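Local coordinates for protein putative adenylate cyclase (Vibrio parahaemolyticus, PDB 2ACA) that is of uncertain function but, as a CYTH-domain protein of the class IV adenylate cyclase type, probably makes cyclic AMP from ATP, at residues N40-D45 / K112-I117. Sequence-based numbering, arbitrary orientation.
Sequences NNQESD and KKIRSI. With PO4 (phosphate ion), chain D.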
ATOM      1  N   ASN A  40      -9.350  10.648  20.158  1.00 19.53           N
ATOM      2  CA  ASN A  40      -8.097  10.654  20.911  1.00 19.70           C
ATOM      3  C   ASN A  40      -7.022   9.610  20.552  1.00 18.52           C
ATOM      4  O   ASN A  40      -6.345   9.080  21.438  1.00 15.72           O
ATOM      5  CB  ASN A  40      -8.418  10.568  22.406  1.00 25.09           C
ATOM      6  CG  ASN A  40      -9.365  11.673  22.862  1.00 26.96           C
ATOM      7  OD1 ASN A  40      -9.084  12.856  22.687  1.00 25.85           O
ATOM      8  ND2 ASN A  40     -10.494  11.286  23.444  1.00 27.12           N
ATOM      9  N   ASN A  41      -6.868   9.306  19.267  1.00 20.98           N
ATOM     10  CA  ASN A  41      -5.825   8.363  18.848  1.00 20.52           C
ATOM     11  C   ASN A  41      -4.560   9.172  18.607  1.00 20.35           C
ATOM     12  O   ASN A  41      -4.608  10.399  18.493  1.00 21.61           O
ATOM     13  CB  ASN A  41      -6.174   7.664  17.528  1.00 21.60           C
ATOM     14  CG  ASN A  41      -7.119   6.496  17.704  1.00 21.54           C
ATOM     15  OD1 ASN A  41      -7.092   5.555  16.919  1.00 22.52           O
ATOM     16  ND2 ASN A  41      -7.972   6.557  18.716  1.00 20.90           N
ATOM     17  N   GLN A  42      -3.428   8.490  18.536  1.00 16.44           N
ATOM     18  CA  GLN A  42      -2.181   9.168  18.239  1.00 17.32           C
ATOM     19  C   GLN A  42      -1.945   8.962  16.743  1.00 17.10           C
ATOM     20  O   GLN A  42      -2.014   7.832  16.250  1.00 17.17           O
ATOM     21  CB  GLN A  42      -1.017   8.561  19.020  1.00 48.77           C
ATOM     22  CG  GLN A  42       0.284   9.325  18.824  1.00 54.91           C
ATOM     23  CD  GLN A  42       1.494   8.585  19.361  1.00 58.74           C
ATOM     24  OE1 GLN A  42       1.847   7.508  18.875  1.00 61.88           O
ATOM     25  NE2 GLN A  42       2.140   9.164  20.366  1.00 60.59           N
ATOM     26  N   GLU A  43      -1.702  10.043  16.013  1.00 17.05           N
ATOM     27  CA  GLU A  43      -1.435   9.900  14.594  1.00 15.31           C
ATOM     28  C   GLU A  43       0.005  10.256  14.299  1.00 12.73           C
ATOM     29  O   GLU A  43       0.470  11.332  14.658  1.00 12.02           O
ATOM     30  CB  GLU A  43      -2.340  10.786  13.733  1.00 20.61           C
ATOM     31  CG  GLU A  43      -2.014  10.641  12.236  1.00 20.98           C
ATOM     32  CD  GLU A  43      -2.832  11.547  11.338  1.00 19.85           C
ATOM     33  OE1 GLU A  43      -4.068  11.379  11.278  1.00 22.82           O
ATOM     34  OE2 GLU A  43      -2.238  12.428  10.684  1.00 22.27           O
ATOM     35  N   SER A  44       0.707   9.334  13.652  1.00 12.66           N
ATOM     36  CA  SER A  44       2.097   9.546  13.267  1.00 12.34           C
ATOM     37  C   SER A  44       2.136   9.679  11.755  1.00 10.96           C
ATOM     38  O   SER A  44       1.460   8.937  11.040  1.00 12.89           O
ATOM     39  CB  SER A  44       2.958   8.357  13.686  1.00 20.13           C
ATOM     40  OG  SER A  44       2.890   8.146  15.081  1.00 27.06           O
ATOM     41  N   ASP A  45       2.898  10.645  11.273  1.00 12.37           N
ATOM     42  CA  ASP A  45       3.043  10.845   9.842  1.00 14.40           C
ATOM     43  C   ASP A  45       4.519  10.870   9.465  1.00 14.99           C
ATOM     44  O   ASP A  45       5.354  11.460  10.161  1.00 14.12           O
ATOM     45  CB  ASP A  45       2.364  12.145   9.393  1.00 20.25           C
ATOM     46  CG  ASP A  45       0.849  12.089   9.531  1.00 21.74           C
ATOM     47  OD1 ASP A  45       0.340  12.340  10.642  1.00 23.22           O
ATOM     48  OD2 ASP A  45       0.166  11.774   8.530  1.00 23.83           O
ATOM     49  N   LYS A 112       3.939  13.583  15.095  1.00 26.49           N
ATOM     50  CA  LYS A 112       2.953  12.934  15.950  1.00 26.82           C
ATOM     51  C   LYS A 112       1.920  13.974  16.372  1.00 27.13           C
ATOM     52  O   LYS A 112       2.231  15.159  16.480  1.00 25.03           O
ATOM     53  CB  LYS A 112       3.607  12.351  17.206  1.00 40.19           C
ATOM     54  CG  LYS A 112       4.560  11.196  16.960  1.00 46.35           C
ATOM     55  CD  LYS A 112       4.856  10.462  18.262  1.00 48.66           C
ATOM     56  CE  LYS A 112       5.875   9.344  18.068  1.00 49.80           C
ATOM     57  NZ  LYS A 112       7.235   9.859  17.728  1.00 51.04           N
ATOM     58  N   LYS A 113       0.695  13.534  16.621  1.00 18.00           N
ATOM     59  CA  LYS A 113      -0.361  14.448  17.034  1.00 18.70           C
ATOM     60  C   LYS A 113      -1.494  13.569  17.532  1.00 18.59           C
ATOM     61  O   LYS A 113      -1.563  12.389  17.183  1.00 14.83           O
ATOM     62  CB  LYS A 113      -0.847  15.291  15.845  1.00 36.12           C
ATOM     63  CG  LYS A 113      -1.832  14.554  14.948  1.00 40.00           C
ATOM     64  CD  LYS A 113      -1.691  14.879  13.462  1.00 45.56           C
ATOM     65  CE  LYS A 113      -2.241  16.238  13.097  1.00 48.46           C
ATOM     66  NZ  LYS A 113      -1.302  17.306  13.496  1.00 52.39           N
ATOM     67  N   ILE A 114      -2.360  14.137  18.367  1.00 23.72           N
ATOM     68  CA  ILE A 114      -3.500  13.406  18.892  1.00 23.49           C
ATOM     69  C   ILE A 114      -4.656  13.835  18.004  1.00 23.46           C
ATOM     70  O   ILE A 114      -4.871  15.029  17.794  1.00 25.62           O
ATOM     71  CB  ILE A 114      -3.770  13.779  20.372  1.00 21.98           C
ATOM     72  CG1 ILE A 114      -2.517  13.501  21.208  1.00 23.30           C
ATOM     73  CG2 ILE A 114      -4.933  12.970  20.919  1.00 18.16           C
ATOM     74  CD1 ILE A 114      -2.052  12.040  21.187  1.00 25.28           C
ATOM     75  N   ARG A 115      -5.396  12.873  17.471  1.00 19.54           N
ATOM     76  CA  ARG A 115      -6.487  13.214  16.572  1.00 18.62           C
ATOM     77  C   ARG A 115      -7.820  12.516  16.829  1.00 19.05           C
ATOM     78  O   ARG A 115      -7.878  11.422  17.395  1.00 17.14           O
ATOM     79  CB  ARG A 115      -6.031  12.965  15.124  1.00 13.69           C
ATOM     80  CG  ARG A 115      -7.153  12.835  14.096  1.00 12.35           C
ATOM     81  CD  ARG A 115      -6.603  12.801  12.674  1.00 13.48           C
ATOM     82  NE  ARG A 115      -6.106  14.113  12.290  1.00 13.34           N
ATOM     83  CZ  ARG A 115      -5.672  14.439  11.082  1.00 15.86           C
ATOM     84  NH1 ARG A 115      -5.659  13.535  10.109  1.00 15.70           N
ATOM     85  NH2 ARG A 115      -5.286  15.688  10.838  1.00 15.86           N
ATOM     86  N   SER A 116      -8.891  13.186  16.408  1.00 19.60           N
ATOM     87  CA  SER A 116     -10.249  12.678  16.522  1.00 22.81           C
ATOM     88  C   SER A 116     -10.959  13.008  15.219  1.00 24.83           C
ATOM     89  O   SER A 116     -10.821  14.113  14.690  1.00 25.52           O
ATOM     90  CB  SER A 116     -10.999  13.345  17.682  1.00 27.86           C
ATOM     91  OG  SER A 116     -10.523  12.902  18.936  1.00 29.61           O
ATOM     92  N   ILE A 117     -11.707  12.045  14.695  1.00 33.76           N
ATOM     93  CA  ILE A 117     -12.441  12.259  13.462  1.00 34.46           C
ATOM     94  C   ILE A 117     -13.905  11.863  13.645  1.00 36.47           C
ATOM     95  O   ILE A 117     -14.205  10.778  14.154  1.00 36.02           O
ATOM     96  CB  ILE A 117     -11.824  11.448  12.303  1.00 23.68           C
ATOM     97  CG1 ILE A 117     -10.357  11.851  12.118  1.00 24.14           C
ATOM     98  CG2 ILE A 117     -12.608  11.698  11.013  1.00 22.36           C
ATOM     99  CD1 ILE A 117      -9.695  11.283  10.854  1.00 22.11           C
TER
HETATM  100  P   PO4 D 304      -5.337  15.424   6.591  1.00 47.28           P
HETATM  101  O1  PO4 D 304      -4.096  16.060   7.105  1.00 47.55           O
HETATM  102  O2  PO4 D 304      -6.058  16.379   5.709  1.00 48.96           O
HETATM  103  O3  PO4 D 304      -6.209  15.049   7.731  1.00 48.82           O
HETATM  104  O4  PO4 D 304      -4.986  14.207   5.818  1.00 49.87           O
HETATM  105  O   HOH W   1     -11.370  14.719  21.469  1.00 49.08           O
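Glu43 and Arg115 both set CG anti to the backbone N (chi1 179° and 161°), so their side chains run side by side from neighbouring antiparallel strands; the Glu43 chain stays extended to its carboxylate, while Arg115 bends at chi3. Glu43 OE1 then forms a salt bridge with Arg115 NH1 at 2.9 Å, but the carboxylate and guanidinium planes stand 85° apart, and OE2 lies over one face of the guanidinium, offset toward its rim. Lys113, its CG in the crowded position, curls along Glu43, with CD 3.7 Å from Glu43 OE2. Between the backbones, Glu43 N gives Lys113 O a nearly straight hydrogen bond of 2.6 Å, and Asn41 and Arg115 exchange a pair of backbone hydrogen bonds. A G1 beta bulge at Asn40 and Asn41 opposite Arg115 lets Asn40 N donate a nearly straight hydrogen bond to Ser116 OG (2.8 Å). On the other face Gln42 crosses Lys112 obliquely. Arg115, salt-bridged to Asp128, also bonds weakly to phosphate O3. Glu43 OE2 and Asp45 OD1 approach to 2.6 Å, so one acid may carry a proton, although Arg65 forms salt bridges with both. The phosphate, also held by Arg65, probably comes from the crystallisation liquor; its place among these arginines and acids is consistent with the triphosphate-binding tunnel of CYTH proteins.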